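Lin1840 protein (Listeria innocua serovar 6a, PDB 4ZOC) probably hydrolyses terminal, non-reducing beta-D-glucosyl residues with release of beta-D-glucose, as a family 3 glycoside hydrolase involved in beta-1,2-glucan metabolism. Local coordinates at residues 15-20 with 54-59; 391-396 with 427-432; 431-436 with 451-456. The protein carries 2 engineered substitutions. All blocks are in the same frame, centred on the assembly; numbering follows the deposited sequence.

Contact 1 of 3, residues 15-20 with 54-59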
loop_
_atom_site.group_PDB
_atom_site.type_symbol
_atom_site.label_atom_id
_atom_site.label_comp_id
_atom_site.label_asym_id
_atom_site.label_seq_id
_atom_site.Cartn_x
_atom_site.Cartn_y
_atom_site.Cartn_z
ATOM N N LEU A 15 -14.130 40.993 -18.706
ATOM C CA LEU A 15 -13.315 39.762 -18.648
ATOM C C LEU A 15 -12.504 39.798 -17.350
ATOM O O LEU A 15 -12.463 38.800 -16.647
ATOM C CB LEU A 15 -12.372 39.610 -19.857
ATOM C CG LEU A 15 -11.502 38.324 -19.956
ATOM C CD1 LEU A 15 -12.406 37.117 -19.975
ATOM C CD2 LEU A 15 -10.598 38.361 -21.167
ATOM N N ASP A 16 -11.858 40.918 -17.035
ATOM C CA ASP A 16 -10.989 40.947 -15.876
ATOM C C ASP A 16 -11.792 40.762 -14.586
ATOM O O ASP A 16 -11.301 40.122 -13.615
ATOM C CB ASP A 16 -10.176 42.232 -15.811
ATOM C CG ASP A 16 -8.924 42.208 -16.653
ATOM O OD1 ASP A 16 -8.580 41.192 -17.294
ATOM O OD2 ASP A 16 -8.239 43.268 -16.658
ATOM N N GLU A 17 -13.026 41.284 -14.566
ATOM C CA GLU A 17 -13.882 41.087 -13.370
ATOM C C GLU A 17 -14.243 39.590 -13.218
ATOM O O GLU A 17 -14.267 39.028 -12.117
ATOM C CB GLU A 17 -15.187 41.886 -13.471
ATOM C CG GLU A 17 -15.010 43.345 -13.079
ATOM C CD GLU A 17 -16.143 44.238 -13.470
ATOM O OE1 GLU A 17 -16.964 43.870 -14.353
ATOM O OE2 GLU A 17 -16.152 45.351 -12.889
ATOM N N LYS A 18 -14.588 38.966 -14.330
ATOM C CA LYS A 18 -14.951 37.534 -14.314
ATOM C C LYS A 18 -13.770 36.701 -13.863
ATOM O O LYS A 18 -13.953 35.808 -13.010
ATOM C CB LYS A 18 -15.454 37.046 -15.669
ATOM C CG LYS A 18 -16.751 37.684 -16.018
ATOM C CD LYS A 18 -17.431 37.119 -17.245
ATOM C CE LYS A 18 -16.707 37.488 -18.516
ATOM N NZ LYS A 18 -17.549 37.045 -19.646
ATOM N N ILE A 19 -12.581 37.000 -14.356
ATOM C CA ILE A 19 -11.376 36.259 -13.973
ATOM C C ILE A 19 -11.137 36.357 -12.437
ATOM O O ILE A 19 -10.946 35.330 -11.762
ATOM C CB ILE A 19 -10.130 36.759 -14.768
ATOM C CG1 ILE A 19 -10.212 36.445 -16.312
ATOM C CG2 ILE A 19 -8.815 36.257 -14.115
ATOM C CD1 ILE A 19 -9.096 37.106 -17.118
ATOM N N ALA A 20 -11.176 37.560 -11.862
ATOM C CA ALA A 20 -10.923 37.720 -10.443
ATOM C C ALA A 20 -11.981 37.104 -9.557
ATOM O O ALA A 20 -11.679 36.728 -8.391
ATOM C CB ALA A 20 -10.744 39.212 -10.120
ATOM N N THR A 54 -7.864 42.648 -6.024
ATOM C CA THR A 54 -8.476 42.476 -4.736
ATOM C C THR A 54 -9.886 43.063 -4.632
ATOM O O THR A 54 -10.756 42.490 -3.981
ATOM C CB THR A 54 -7.535 42.900 -3.594
ATOM O OG1 THR A 54 -7.312 44.312 -3.611
ATOM C CG2 THR A 54 -6.221 42.170 -3.705
ATOM N N GLU A 55 -10.150 44.136 -5.360
ATOM C CA GLU A 55 -11.447 44.748 -5.355
ATOM C C GLU A 55 -12.423 43.940 -6.163
ATOM O O GLU A 55 -13.611 44.211 -6.119
ATOM C CB GLU A 55 -11.374 46.151 -5.918
ATOM C CG GLU A 55 -10.502 47.046 -5.006
ATOM C CD GLU A 55 -10.319 48.428 -5.539
ATOM O OE1 GLU A 55 -9.706 49.178 -4.810
ATOM O OE2 GLU A 55 -10.778 48.737 -6.673
ATOM N N ASN A 56 -11.922 42.949 -6.924
ATOM C CA ASN A 56 -12.792 42.050 -7.717
ATOM C C ASN A 56 -12.683 40.523 -7.390
ATOM O O ASN A 56 -13.339 39.708 -8.020
ATOM C CB ASN A 56 -12.545 42.277 -9.207
ATOM C CG ASN A 56 -12.932 43.677 -9.589
ATOM O OD1 ASN A 56 -14.115 44.036 -9.586
ATOM N ND2 ASN A 56 -11.962 44.474 -9.750
ATOM N N ALA A 57 -11.921 40.193 -6.378
ATOM C CA ALA A 57 -11.822 38.795 -5.926
ATOM C C ALA A 57 -13.119 38.213 -5.487
ATOM O O ALA A 57 -14.002 38.902 -4.978
ATOM C CB ALA A 57 -10.786 38.708 -4.804
ATOM N N GLY A 58 -13.298 36.894 -5.708
ATOM C CA GLY A 58 -14.605 36.278 -5.450
ATOM C C GLY A 58 -14.819 35.942 -4.008
ATOM O O GLY A 58 -15.961 35.967 -3.495
ATOM N N SER A 59 -13.738 35.638 -3.308
ATOM C CA SER A 59 -13.940 35.076 -1.970
ATOM C C SER A 59 -12.772 35.336 -1.025
ATOM O O SER A 59 -11.661 35.464 -1.451
ATOM C CB SER A 59 -14.207 33.522 -2.179
ATOM O OG SER A 59 -14.333 32.841 -0.929
HETATM O O HOH W 1 -15.363 39.812 -9.745
#
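Asn56 and Glu17 cross obliquely, with the amide and carboxylate planes turned 54° apart, so the two polar groups pass each other without pairing. Asn56 directs its CB at the helix, with CG beside its own backbone N, and the amide oxygen OD1 rests against the aliphatic CG of Glu17 at 3.7 Å. Each polar end has its partner outside this pair: Glu17 OE1 forms a salt bridge with Arg81 and accepts a hydrogen bond from Thr14 N, while Asn56 ND2 donates to Ala52 O. The methyl of Ala20 points toward the loop, its CB meeting Asn56 CB at 3.7 Å and Asn56 O at 3.4 Å. A water joins the backbones by donating to Glu17 O and to Asn56 O, each at 2.7 Å. The carbonyl of the same alanine, Ala20 O, receives a CA-H...O contact from Ala57 CA at 3.2 Å. The small methyl thus lets helix and loop backbones approach closely. This packing lies in the TIM-barrel domain, where helix 15-21 rests on helices 306-316 and 322-338, and the loop from helix 51-54 leads into strand 59-61, beside strand 23-25.

Contact 2 of 3, residues 391-396 with 427-432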
loop_
_atom_site.group_PDB
_atom_site.type_symbol
_atom_site.label_atom_id
_atom_site.label_comp_id
_atom_site.label_asym_id
_atom_site.label_seq_id
_atom_site.Cartn_x
_atom_site.Cartn_y
_atom_site.Cartn_z
ATOM N N ALA A 391 -12.572 7.225 45.248
ATOM C CA ALA A 391 -11.301 6.638 44.837
ATOM C C ALA A 391 -10.187 7.647 44.892
ATOM O O ALA A 391 -10.300 8.786 44.350
ATOM C CB ALA A 391 -11.396 6.047 43.438
ATOM N N LYS A 392 -9.090 7.243 45.542
ATOM C CA LYS A 392 -7.888 8.087 45.655
ATOM C C LYS A 392 -7.017 7.847 44.396
ATOM O O LYS A 392 -6.496 6.763 44.177
ATOM C CB LYS A 392 -7.107 7.773 46.937
ATOM C CG LYS A 392 -7.875 7.993 48.245
ATOM C CD LYS A 392 -7.071 7.582 49.489
ATOM C CE LYS A 392 -5.747 8.309 49.654
ATOM N NZ LYS A 392 -4.929 7.904 50.858
ATOM N N ILE A 393 -6.916 8.879 43.569
ATOM C CA ILE A 393 -6.382 8.791 42.211
ATOM C C ILE A 393 -5.023 9.462 42.165
ATOM O O ILE A 393 -4.848 10.641 42.513
ATOM C CB ILE A 393 -7.300 9.513 41.202
ATOM C CG1 ILE A 393 -8.603 8.742 41.080
ATOM C CG2 ILE A 393 -6.554 9.624 39.860
ATOM C CD1 ILE A 393 -9.705 9.477 40.287
ATOM N N ALA A 394 -4.034 8.735 41.705
ATOM C CA ALA A 394 -2.803 9.361 41.194
ATOM C C ALA A 394 -2.951 9.512 39.680
ATOM O O ALA A 394 -3.075 8.537 38.915
ATOM C CB ALA A 394 -1.569 8.525 41.515
ATOM N N LEU A 395 -2.940 10.764 39.281
ATOM C CA LEU A 395 -3.109 11.182 37.871
ATOM C C LEU A 395 -1.707 11.507 37.365
ATOM O O LEU A 395 -1.074 12.468 37.795
ATOM C CB LEU A 395 -4.031 12.415 37.774
ATOM C CG LEU A 395 -4.087 13.016 36.366
ATOM C CD1 LEU A 395 -4.635 12.090 35.306
ATOM C CD2 LEU A 395 -4.908 14.264 36.394
ATOM N N VAL A 396 -1.192 10.698 36.481
ATOM C CA VAL A 396 0.169 10.901 36.045
ATOM C C VAL A 396 0.321 10.868 34.530
ATOM O O VAL A 396 -0.459 10.194 33.846
ATOM C CB VAL A 396 1.164 9.918 36.706
ATOM C CG1 VAL A 396 0.981 9.836 38.248
ATOM C CG2 VAL A 396 0.944 8.571 36.213
ATOM N N GLU A 427 -13.232 18.107 39.645
ATOM C CA GLU A 427 -14.664 18.374 39.802
ATOM C C GLU A 427 -15.430 17.199 40.359
ATOM O O GLU A 427 -16.529 17.369 40.821
ATOM C CB GLU A 427 -15.298 18.762 38.464
ATOM C CG GLU A 427 -14.774 20.082 37.910
ATOM C CD GLU A 427 -15.421 20.505 36.591
ATOM O OE1 GLU A 427 -16.027 19.698 35.787
ATOM O OE2 GLU A 427 -15.298 21.700 36.324
ATOM N N VAL A 428 -14.885 15.995 40.255
ATOM C CA VAL A 428 -15.677 14.739 40.485
ATOM C C VAL A 428 -15.094 13.966 41.654
ATOM O O VAL A 428 -15.829 13.538 42.552
ATOM C CB VAL A 428 -15.697 13.891 39.203
ATOM C CG1 VAL A 428 -16.307 12.547 39.442
ATOM C CG2 VAL A 428 -16.437 14.648 38.098
ATOM N N PHE A 429 -13.776 13.848 41.665
ATOM C CA PHE A 429 -12.994 13.067 42.666
ATOM C C PHE A 429 -12.322 13.979 43.734
ATOM O O PHE A 429 -11.552 14.844 43.445
ATOM C CB PHE A 429 -11.929 12.215 41.912
ATOM C CG PHE A 429 -12.515 11.233 40.938
ATOM C CD1 PHE A 429 -12.970 10.004 41.360
ATOM C CD2 PHE A 429 -12.560 11.520 39.604
ATOM C CE1 PHE A 429 -13.559 9.081 40.460
ATOM C CE2 PHE A 429 -13.164 10.657 38.706
ATOM C CZ PHE A 429 -13.629 9.424 39.120
ATOM N N GLU A 430 -12.583 13.702 45.020
ATOM C CA GLU A 430 -12.067 14.561 46.118
ATOM C C GLU A 430 -10.556 14.467 46.287
ATOM O O GLU A 430 -9.912 15.465 46.585
ATOM C CB GLU A 430 -12.774 14.298 47.461
ATOM C CG GLU A 430 -13.254 12.868 47.655
ATOM C CD GLU A 430 -13.830 12.559 49.050
ATOM O OE1 GLU A 430 -14.497 11.498 49.156
ATOM O OE2 GLU A 430 -13.628 13.357 50.006
ATOM N N THR A 431 -9.998 13.276 46.018
ATOM C CA THR A 431 -8.599 13.032 46.216
ATOM C C THR A 431 -7.865 12.670 44.913
ATOM O O THR A 431 -8.042 11.577 44.349
ATOM C CB THR A 431 -8.420 11.896 47.217
ATOM O OG1 THR A 431 -9.223 12.206 48.358
ATOM C CG2 THR A 431 -6.916 11.774 47.590
ATOM N N VAL A 432 -7.091 13.646 44.425
ATOM C CA VAL A 432 -6.263 13.485 43.246
ATOM C C VAL A 432 -4.897 14.072 43.544
ATOM O O VAL A 432 -4.754 15.195 44.042
ATOM C CB VAL A 432 -6.860 14.138 41.975
ATOM C CG1 VAL A 432 -6.054 13.784 40.749
ATOM C CG2 VAL A 432 -8.312 13.779 41.759
HETATM O O HOH W 2 -11.609 10.807 45.297
#
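The two backbones converge into a short parallel pairing, in which Ile393 and Val432 form a bridge with their CA atoms 4.8 Å apart. The hydrogen bond between the segments runs from Ile393 N to Thr431 O, 3.0 Å long and nearly straight at 172°, although the donor sits above the carbonyl plane. At the carbonyl end of the same residue, which faces the same neighbouring strand, Val432 CA makes a CA-H...O contact with Ile393 O at 3.3 Å, and that oxygen also pairs with the backbone of Glu433. Before the strands have closed up, a water fills the role of a rung: it donates to Ala391 O and accepts from Thr431 N.

The side chains pack around the Phe429 ring and along the bridge. Ile393 sends its CG1 branch beside the backbone N and extends it, chi2 170°, so that CD1 lands over the Phe429 ring in a CH-pi contact, 3.5 Å from the centroid and 17° off the normal. The opposite face of that ring is covered by Val428 CG1, which leaves the phenyl group sandwiched between two aliphatic tips. Val432 turns CG1 anti to its backbone N and brings it to Leu395 CB at 3.8 Å, on the same sheet face as Ile393. Lys392 and Thr431 instead run alongside each other, pointing the same way, with Lys392 CG 4.0 Å from Thr431 CG2.

The pairing closes a beta-alpha-beta crossover through helix 421-426. In the sheet, strand 393-397 lies between strand 459-465 and the outermost strand 432-436. Helix 421-426 packs on Leu395, and helix 532-541 reaches Val428 and Phe429.

Contact 3 of 3, residues 431-436 with 451-456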
loop_
_atom_site.group_PDB
_atom_site.type_symbol
_atom_site.label_atom_id
_atom_site.label_comp_id
_atom_site.label_asym_id
_atom_site.label_seq_id
_atom_site.Cartn_x
_atom_site.Cartn_y
_atom_site.Cartn_z
ATOM N N THR A 431 -9.998 13.276 46.018
ATOM C CA THR A 431 -8.599 13.032 46.216
ATOM C C THR A 431 -7.865 12.670 44.913
ATOM O O THR A 431 -8.042 11.577 44.349
ATOM C CB THR A 431 -8.420 11.896 47.217
ATOM O OG1 THR A 431 -9.223 12.206 48.358
ATOM C CG2 THR A 431 -6.916 11.774 47.590
ATOM N N VAL A 432 -7.091 13.646 44.425
ATOM C CA VAL A 432 -6.263 13.485 43.246
ATOM C C VAL A 432 -4.897 14.072 43.544
ATOM O O VAL A 432 -4.754 15.195 44.042
ATOM C CB VAL A 432 -6.860 14.138 41.975
ATOM C CG1 VAL A 432 -6.054 13.784 40.749
ATOM C CG2 VAL A 432 -8.312 13.779 41.759
ATOM N N GLU A 433 -3.860 13.259 43.320
ATOM C CA GLU A 433 -2.497 13.732 43.350
ATOM C C GLU A 433 -1.941 13.601 41.941
ATOM O O GLU A 433 -1.997 12.539 41.375
ATOM C CB GLU A 433 -1.729 12.823 44.252
ATOM C CG GLU A 433 -0.513 13.400 44.872
ATOM C CD GLU A 433 -0.189 12.656 46.188
ATOM O OE1 GLU A 433 0.844 12.061 46.248
ATOM O OE2 GLU A 433 -0.948 12.696 47.175
ATOM N N VAL A 434 -1.308 14.654 41.462
ATOM C CA VAL A 434 -0.983 14.790 40.068
ATOM C C VAL A 434 0.493 14.861 39.896
ATOM O O VAL A 434 1.152 15.579 40.601
ATOM C CB VAL A 434 -1.606 16.090 39.531
ATOM C CG1 VAL A 434 -1.126 16.300 38.098
ATOM C CG2 VAL A 434 -3.106 15.962 39.602
ATOM N N VAL A 435 1.031 14.144 38.910
ATOM C CA VAL A 435 2.404 14.294 38.502
ATOM C C VAL A 435 2.426 14.366 36.965
ATOM O O VAL A 435 2.228 13.349 36.290
ATOM C CB VAL A 435 3.292 13.105 38.909
ATOM C CG1 VAL A 435 4.758 13.301 38.566
ATOM C CG2 VAL A 435 3.205 12.819 40.438
ATOM N N SER A 436 2.708 15.560 36.438
ATOM C CA SER A 436 2.822 15.805 35.018
ATOM C C SER A 436 4.182 15.369 34.559
ATOM O O SER A 436 5.167 15.498 35.306
ATOM C CB SER A 436 2.665 17.314 34.724
ATOM O OG SER A 436 2.815 17.583 33.372
ATOM N N LYS A 451 6.410 7.595 41.700
ATOM C CA LYS A 451 6.363 6.510 42.693
ATOM C C LYS A 451 5.739 7.023 44.011
ATOM O O LYS A 451 4.821 6.393 44.648
ATOM C CB LYS A 451 7.747 5.942 42.867
ATOM C CG LYS A 451 7.841 4.907 43.958
ATOM C CD LYS A 451 9.303 4.468 44.085
ATOM C CE LYS A 451 9.468 3.350 45.091
ATOM N NZ LYS A 451 10.519 2.416 44.611
ATOM N N ALA A 452 6.147 8.201 44.385
ATOM C CA ALA A 452 5.568 8.803 45.614
ATOM C C ALA A 452 4.057 9.033 45.515
ATOM O O ALA A 452 3.308 8.744 46.522
ATOM C CB ALA A 452 6.284 10.100 45.922
ATOM N N ALA A 453 3.578 9.551 44.385
ATOM C CA ALA A 453 2.127 9.797 44.218
ATOM C C ALA A 453 1.294 8.525 44.224
ATOM O O ALA A 453 0.216 8.446 44.835
ATOM C CB ALA A 453 1.822 10.621 42.957
ATOM N N VAL A 454 1.818 7.511 43.553
ATOM C CA VAL A 454 1.151 6.184 43.460
ATOM C C VAL A 454 1.116 5.504 44.834
ATOM O O VAL A 454 0.089 4.990 45.233
ATOM C CB VAL A 454 1.794 5.300 42.379
ATOM C CG1 VAL A 454 1.187 3.910 42.346
ATOM C CG2 VAL A 454 1.700 5.936 41.004
ATOM N N GLN A 455 2.213 5.557 45.561
ATOM C CA GLN A 455 2.245 5.041 46.974
ATOM C C GLN A 455 1.155 5.591 47.840
ATOM O O GLN A 455 0.501 4.840 48.555
ATOM C CB GLN A 455 3.601 5.318 47.639
ATOM C CG GLN A 455 4.566 4.162 47.501
ATOM C CD GLN A 455 6.037 4.497 47.826
ATOM O OE1 GLN A 455 6.951 3.720 47.509
ATOM N NE2 GLN A 455 6.266 5.644 48.443
ATOM N N ASN A 456 0.973 6.907 47.769
ATOM C CA ASN A 456 -0.068 7.651 48.458
ATOM C C ASN A 456 -1.485 7.322 48.086
ATOM O O ASN A 456 -2.376 7.218 48.954
ATOM C CB ASN A 456 0.145 9.175 48.252
ATOM C CG ASN A 456 1.421 9.704 48.927
ATOM O OD1 ASN A 456 1.956 9.090 49.851
ATOM N ND2 ASN A 456 1.882 10.887 48.499
#
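A beta-alpha-beta unit of the family 3 C-terminal domain supplies this contact: strand 432-436 forms one edge of the sheet, helix 444-456 follows it, and the chain then enters strand 459-465. The short segments of strand and helix run almost antiparallel, at 163°, with axes 8.5 Å apart at closest approach.

Glu433 carries the polar half. Its CG is anti to the backbone N and the chain stays extended, chi2 155°, which carries the carboxylate toward the last turn of the helix. There Asn456 ND2 donates to Glu433 OE1 at 2.7 Å along a nearly straight path. OE1 uses its syn lone pair, on the side of the other oxygen, and lies close to the amide plane of Asn456; the two side chains cross at about a right angle. The same OE1 sits 3.3 Å from Ala453 CA, so it lies against the helix backbone as well as the amide. A carboxylate this close to the C-terminal end of a helix would probably feel the helix dipole as unfavourable, and the amide N-H is well placed to offset it. The helix end has a further polar neighbour in Lys392, whose NZ makes a weak hydrogen bond with Asn456 O.

Two residues along, Val435 supplies the apolar half: CG2, placed beside the backbone N, touches Ala453 CB at 3.6 Å, and the valine also packs on Ala449 and Val450 of the same helix. Val434 points to the other face, against helix 421-426. Helices on both faces of a largely parallel sheet, one of them packed against the edge strand through valine against alanine, are characteristic of an alpha/beta sandwich.

From the N terminus, contact 1 comes first: it closes a 33-residue loop within the TIM-barrel domain, bringing an early helix against the approach to strand 59-61. Far along the chain, contact 2 closes a 30-residue excursion that includes helix 421-426 and returns to pair with strand 393-397. Contact 1 precedes both others in series, while contact 3 begins on the stretch where contact 2 ends, sharing Thr431 and Val432, and closes a shorter loop of 14 residues; none nests in another. Contacts 2 and 3, centres about 9 Å apart, together fix strand 432-436 to its sheet neighbour and to a helix; the centres of contacts 1 and 2 lie about 59 Å apart, on opposite sides of the chain's centre.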